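Local coordinates for concanavalin A-like lectin protein kinase family protein (PDB 6CTH) that probably phosphorylates proteins using ATP, as the kinase domain of a plant receptor-like kinase, and here binds magnesium and an indolinone sulfonamide inhibitor, at residues A[114-117]-A[118-122]; A[199-202]-A[203-207]; A[280-283]-A[284-287]. All coordinates share one frame; numbering follows the deposited sequence.

Contact 1: A[114-117]-A[118-122]; sequences VRYR and IVKDL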
# COMPACT_ATOMS: atom_id res chain seq x y z
N VAL A 114 -1.64 -16.93 -1.21
CA VAL A 114 -1.60 -15.78 -0.31
C VAL A 114 -1.47 -14.46 -1.08
O VAL A 114 -2.18 -13.52 -0.77
CB VAL A 114 -0.51 -15.95 0.77
CG1 VAL A 114 -0.25 -14.64 1.49
CG2 VAL A 114 -0.91 -17.05 1.75
N ARG A 115 -0.64 -14.41 -2.12
CA ARG A 115 -0.49 -13.18 -2.89
C ARG A 115 -1.77 -12.71 -3.59
O ARG A 115 -2.08 -11.53 -3.58
CB ARG A 115 0.61 -13.36 -3.94
CG ARG A 115 2.01 -13.44 -3.38
CD ARG A 115 3.03 -13.68 -4.48
NE ARG A 115 4.24 -14.31 -3.96
CZ ARG A 115 5.47 -13.97 -4.32
NH1 ARG A 115 5.66 -13.02 -5.21
NH2 ARG A 115 6.50 -14.60 -3.79
N TYR A 116 -2.50 -13.65 -4.18
CA TYR A 116 -3.74 -13.34 -4.91
C TYR A 116 -4.77 -12.86 -3.88
O TYR A 116 -5.51 -11.93 -4.16
CB TYR A 116 -4.24 -14.54 -5.67
CG TYR A 116 -5.15 -14.23 -6.86
CD1 TYR A 116 -4.67 -13.53 -7.96
CD2 TYR A 116 -6.45 -14.66 -6.90
CE1 TYR A 116 -5.47 -13.24 -9.03
CE2 TYR A 116 -7.29 -14.38 -7.99
CZ TYR A 116 -6.79 -13.66 -9.04
OH TYR A 116 -7.57 -13.42 -10.13
N ARG A 117 -4.77 -13.46 -2.69
CA ARG A 117 -5.66 -13.05 -1.62
C ARG A 117 -5.34 -11.62 -1.16
O ARG A 117 -6.23 -10.82 -0.93
CB ARG A 117 -5.55 -14.01 -0.44
CG ARG A 117 -6.77 -14.02 0.47
CD ARG A 117 -6.37 -14.20 1.92
NE ARG A 117 -5.90 -15.55 2.19
CZ ARG A 117 -4.89 -15.84 3.00
NH1 ARG A 117 -4.54 -17.10 3.20
NH2 ARG A 117 -4.23 -14.87 3.61
N ILE A 118 -4.05 -11.32 -1.04
CA ILE A 118 -3.61 -10.00 -0.65
C ILE A 118 -4.07 -8.94 -1.65
O ILE A 118 -4.51 -7.86 -1.25
CB ILE A 118 -2.07 -9.95 -0.44
CG1 ILE A 118 -1.68 -10.70 0.86
CG2 ILE A 118 -1.55 -8.51 -0.41
CD1 ILE A 118 -0.21 -11.03 1.02
N VAL A 119 -3.98 -9.21 -2.93
CA VAL A 119 -4.40 -8.25 -3.94
C VAL A 119 -5.91 -8.02 -3.77
O VAL A 119 -6.37 -6.88 -3.83
CB VAL A 119 -4.08 -8.72 -5.36
CG1 VAL A 119 -4.74 -7.83 -6.41
CG2 VAL A 119 -2.59 -8.74 -5.55
N LYS A 120 -6.67 -9.09 -3.58
CA LYS A 120 -8.15 -8.95 -3.37
C LYS A 120 -8.47 -8.13 -2.09
O LYS A 120 -9.40 -7.32 -2.08
CB LYS A 120 -8.81 -10.32 -3.33
CG LYS A 120 -8.90 -11.01 -4.68
CD LYS A 120 -9.48 -12.39 -4.51
CE LYS A 120 -9.68 -13.03 -5.83
NZ LYS A 120 -10.26 -14.39 -5.61
N ASP A 121 -7.67 -8.34 -1.05
CA ASP A 121 -7.78 -7.59 0.24
C ASP A 121 -7.54 -6.12 0.00
O ASP A 121 -8.31 -5.28 0.45
CB ASP A 121 -6.77 -8.04 1.32
CG ASP A 121 -7.09 -9.40 1.98
OD1 ASP A 121 -8.22 -9.92 1.83
OD2 ASP A 121 -6.19 -9.92 2.70
N LEU A 122 -6.47 -5.80 -0.73
CA LEU A 122 -6.17 -4.42 -1.07
C LEU A 122 -7.29 -3.83 -1.92
O LEU A 122 -7.67 -2.66 -1.68
CB LEU A 122 -4.80 -4.32 -1.80
CG LEU A 122 -4.41 -2.92 -2.25
CD1 LEU A 122 -4.26 -1.99 -1.10
CD2 LEU A 122 -3.09 -3.05 -3.03
O HOH W 1 -4.46 -11.90 2.39
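The Y116 ring meets the K120 side chain obliquely, CE of the lysine coming to 3.5 Å from CE2 of the tyrosine. Beyond its first torsion (chi1 -73°, CG beside the backbone N) K120 is fully extended, which carries its methylene chain past Y116 O and out to the ring one helical turn earlier. The Y116 side chain also touches Q258, C261 and L262 of helix 256-269, and its OH bonds L287 O. Two further flat groups, the R117 guanidinium and the D121 carboxylate, do not touch: NH2 of R117 and OD2 of D121 stand 5.4 Å apart. A water spans them, accepting from R117 NH2 at 3.2 Å and donating to D121 OD2 at 2.6 Å. S152 O is a second partner of R117 NH2, and A155 N of D121 OD2. On another flank V114 CG1 packs on I118 CD1 at 3.6 Å, and I118 reaches L149. Four i to i+4 backbone bonds underlie these pairs. The opposite charges are thus linked through water rather than by a direct salt bridge, and each also reaches a backbone atom of the 147-157 hairpin; their attraction is probably weakened by the separation.

Contact 2: A[199-202]-A[203-207]; sequences DVYS and FGVVA
This is a local i to i+4 contact within helix 196-212, the mostly buried αF helix at the centre of the C-lobe of the protein kinase fold. Its four backbone bonds are regular: F203 N to D199 O, G204 N to V200 O, V205 N to Y201 O and V206 N to S202 O, the last of them 3.0 Å long with an N-H...O angle of 167°. The side chains leave this rod in several directions. D199, buried, takes the backbone N-H groups of H139 on OD2 and R140 on OD1, while H130 NE2 also donates to OD2. An αF aspartate holding the backbone of the HRD catalytic loop is a hallmark of the kinase fold, and here the neighbouring D141 belongs to the magnesium site. S202 OG, set beside its own backbone N (chi1 -52°), is hydrogen-bonded to Y183 O, and the F203 side chain reaches V119, L122 and A123 of helix 112-132 and C269 of helix 256-269. Within the turn F203 CB rests 3.4 Å from V200 O, and that oxygen lies at the edge of the phenyl ring, near its plane. V206 CG2 sits 3.5 Å from S202 O. Along the flank carrying Y201, the ring swings out with CG anti to the backbone N (chi1 178°), and V205 CG2 approaches it obliquely, 3.7 Å from Y201 CE1 and 3.5 Å from Y201 O.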
# COMPACT_ATOMS: atom_id res chain seq x y z
N ASP A 199 -5.32 6.64 -7.69
CA ASP A 199 -5.22 5.59 -6.69
C ASP A 199 -5.19 4.22 -7.38
O ASP A 199 -4.44 3.34 -6.99
CB ASP A 199 -6.40 5.65 -5.72
CG ASP A 199 -6.11 6.47 -4.48
OD1 ASP A 199 -4.98 6.97 -4.33
OD2 ASP A 199 -7.02 6.61 -3.65
N VAL A 200 -6.03 4.03 -8.41
CA VAL A 200 -6.09 2.76 -9.14
C VAL A 200 -4.72 2.52 -9.85
O VAL A 200 -4.27 1.42 -9.88
CB VAL A 200 -7.33 2.71 -10.09
CG1 VAL A 200 -7.18 1.64 -11.16
CG2 VAL A 200 -8.57 2.46 -9.25
N TYR A 201 -4.09 3.56 -10.36
CA TYR A 201 -2.74 3.44 -10.98
C TYR A 201 -1.77 2.83 -9.95
O TYR A 201 -1.13 1.81 -10.24
CB TYR A 201 -2.30 4.78 -11.49
CG TYR A 201 -0.89 4.69 -12.08
CD1 TYR A 201 0.24 4.72 -11.27
CD2 TYR A 201 -0.73 4.52 -13.44
CE1 TYR A 201 1.50 4.59 -11.83
CE2 TYR A 201 0.53 4.36 -14.00
CZ TYR A 201 1.61 4.44 -13.19
OH TYR A 201 2.89 4.30 -13.76
N SER A 202 -1.74 3.39 -8.73
CA SER A 202 -0.85 2.87 -7.70
C SER A 202 -1.18 1.42 -7.38
O SER A 202 -0.30 0.62 -7.21
CB SER A 202 -0.97 3.67 -6.41
OG SER A 202 -0.81 5.07 -6.64
N PHE A 203 -2.48 1.09 -7.28
CA PHE A 203 -2.89 -0.30 -7.07
C PHE A 203 -2.34 -1.25 -8.16
O PHE A 203 -1.89 -2.37 -7.86
CB PHE A 203 -4.46 -0.38 -7.03
CG PHE A 203 -5.01 -1.79 -7.02
CD1 PHE A 203 -5.20 -2.46 -5.84
CD2 PHE A 203 -5.30 -2.43 -8.21
CE1 PHE A 203 -5.67 -3.77 -5.83
CE2 PHE A 203 -5.75 -3.75 -8.20
CZ PHE A 203 -5.95 -4.41 -7.01
N GLY A 204 -2.40 -0.79 -9.41
CA GLY A 204 -1.87 -1.54 -10.60
C GLY A 204 -0.40 -1.86 -10.40
O GLY A 204 -0.01 -3.02 -10.55
N VAL A 205 0.36 -0.86 -10.00
CA VAL A 205 1.80 -1.03 -9.79
C VAL A 205 2.02 -2.06 -8.68
O VAL A 205 2.76 -3.03 -8.87
CB VAL A 205 2.50 0.27 -9.43
CG1 VAL A 205 3.97 0.01 -9.12
CG2 VAL A 205 2.36 1.27 -10.54
N VAL A 206 1.28 -1.91 -7.58
CA VAL A 206 1.40 -2.85 -6.48
C VAL A 206 1.05 -4.27 -6.93
O VAL A 206 1.72 -5.21 -6.55
CB VAL A 206 0.54 -2.39 -5.26
CG1 VAL A 206 0.38 -3.53 -4.26
CG2 VAL A 206 1.21 -1.17 -4.62
N ALA A 207 -0.03 -4.43 -7.70
CA ALA A 207 -0.43 -5.75 -8.19
C ALA A 207 0.72 -6.42 -8.95
O ALA A 207 1.01 -7.58 -8.76
CB ALA A 207 -1.63 -5.62 -9.10

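Contact 3: A[280-283]-A[284-287]; sequences IRQV and IQVL
V283 O takes the straightest backbone bond of this turn, from L287 N at 2.9 Å with an N-H...O angle of 175°. The leucine also folds over its acceptor: CG of L287 lies 3.4 Å from V283 O, placed there because CG stands beside the backbone N (chi1 -71°). The two side chains then run side by side, pointing the same way, with V283 CG1 3.8 Å from L287 CD1. I284 leans back in a similar manner, its CG1 3.4 Å from I280 O, the carbonyl that accepts I284 N; between the two isoleucine side chains the approach is looser, CG1 of I280 to CD1 of I284 being 4.5 Å. The outward flank is polar. Q285 CG, beside its backbone N, lies 3.3 Å from R281 O, and the extended chain takes OE1 on to 3.9 Å from R281 CG in the given conformer of the arginine. Q282 OE1 instead accepts from S279 N, just before the helix, and so ties its amide to the N-terminal end. Inward, V283 and V286 pack on V265 of helix 256-269, while I280 packs on L126 and L127, and I284 on A123, of helix 112-132. The result is a short amphipathic helix, its apolar flank against those two longer helices and its polar flank outward, consistent with the closing helix of a protein kinase domain.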
# COMPACT_ATOMS: atom_id res chain seq x y z
N ILE A 280 -12.36 0.45 -9.21
CA ILE A 280 -11.90 -0.66 -8.40
C ILE A 280 -12.99 -1.77 -8.33
O ILE A 280 -12.67 -2.93 -8.20
CB ILE A 280 -11.42 -0.21 -7.00
CG1 ILE A 280 -10.66 -1.33 -6.30
CG2 ILE A 280 -12.57 0.33 -6.17
CD1 ILE A 280 -9.33 -1.64 -6.92
N ARG A 281 -14.26 -1.40 -8.41
CA ARG A 281 -15.30 -2.43 -8.46
C ARG A 281 -15.17 -3.33 -9.70
O ARG A 281 -15.31 -4.55 -9.60
CB ARG A 281 -16.70 -1.80 -8.36
CG ARG A 281 -17.78 -2.83 -8.20
CD ARG A 281 -19.16 -2.20 -8.01
NE ARG A 281 -19.29 -1.20 -6.94
CZ ARG A 281 -19.56 -1.46 -5.69
NH1 ARG A 281 -19.61 -2.69 -5.29
NH2 ARG A 281 -19.67 -0.46 -4.86
N GLN A 282 -14.81 -2.75 -10.85
CA GLN A 282 -14.60 -3.54 -12.07
C GLN A 282 -13.41 -4.45 -11.93
O GLN A 282 -13.43 -5.57 -12.42
CB GLN A 282 -14.42 -2.64 -13.28
CG GLN A 282 -15.66 -1.88 -13.72
CD GLN A 282 -15.38 -0.83 -14.79
OE1 GLN A 282 -14.39 -0.09 -14.75
NE2 GLN A 282 -16.26 -0.80 -15.79
N VAL A 283 -12.34 -3.95 -11.28
CA VAL A 283 -11.18 -4.75 -10.98
C VAL A 283 -11.54 -5.98 -10.17
O VAL A 283 -11.11 -7.08 -10.50
CB VAL A 283 -10.11 -3.90 -10.20
CG1 VAL A 283 -9.04 -4.77 -9.56
CG2 VAL A 283 -9.50 -2.86 -11.13
N ILE A 284 -12.34 -5.80 -9.12
CA ILE A 284 -12.69 -6.91 -8.26
C ILE A 284 -13.49 -7.97 -9.04
O ILE A 284 -13.23 -9.18 -8.85
CB ILE A 284 -13.46 -6.46 -7.00
CG1 ILE A 284 -12.54 -5.64 -6.10
CG2 ILE A 284 -14.05 -7.65 -6.22
CD1 ILE A 284 -13.25 -4.78 -5.08
N GLN A 285 -14.40 -7.52 -9.90
CA GLN A 285 -15.19 -8.43 -10.74
C GLN A 285 -14.25 -9.29 -11.63
O GLN A 285 -14.42 -10.51 -11.73
CB GLN A 285 -16.17 -7.65 -11.66
CG GLN A 285 -17.27 -6.82 -11.00
CD GLN A 285 -17.88 -5.74 -11.98
OE1 GLN A 285 -18.39 -4.68 -11.56
NE2 GLN A 285 -17.83 -6.03 -13.31
N VAL A 286 -13.24 -8.65 -12.23
CA VAL A 286 -12.30 -9.36 -13.11
C VAL A 286 -11.42 -10.35 -12.34
O VAL A 286 -11.21 -11.49 -12.80
CB VAL A 286 -11.46 -8.39 -13.94
CG1 VAL A 286 -10.38 -9.11 -14.74
CG2 VAL A 286 -12.36 -7.59 -14.86
N LEU A 287 -10.88 -9.92 -11.19
CA LEU A 287 -10.11 -10.80 -10.32
C LEU A 287 -10.87 -12.05 -9.86
O LEU A 287 -10.24 -13.12 -9.65
CB LEU A 287 -9.60 -10.04 -9.05
CG LEU A 287 -8.50 -9.03 -9.39
CD1 LEU A 287 -8.22 -8.18 -8.18
CD2 LEU A 287 -7.20 -9.62 -9.97

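From the N terminus, contact 1 (114-117 with 118-122) comes first, then contact 2 (199-202 with 203-207) and contact 3 (280-283 with 284-287). Each joins adjoining turns of one helix, so none closes a loop; they follow in series without nesting or crossing. The folding of the chain nevertheless brings them together, their centres 13 Å apart in every pairing. L122 CD2 of contact 1 packs on V206 CG1 of contact 2 at 3.7 Å, V119 CG1 meets L287 CD1 of contact 3 at 3.9 Å, and F203 CE2 touches V283 CG1 at 3.7 Å. Helices 112-132, 196-212 and 280-287 thereby share one apolar core in the C-lobe.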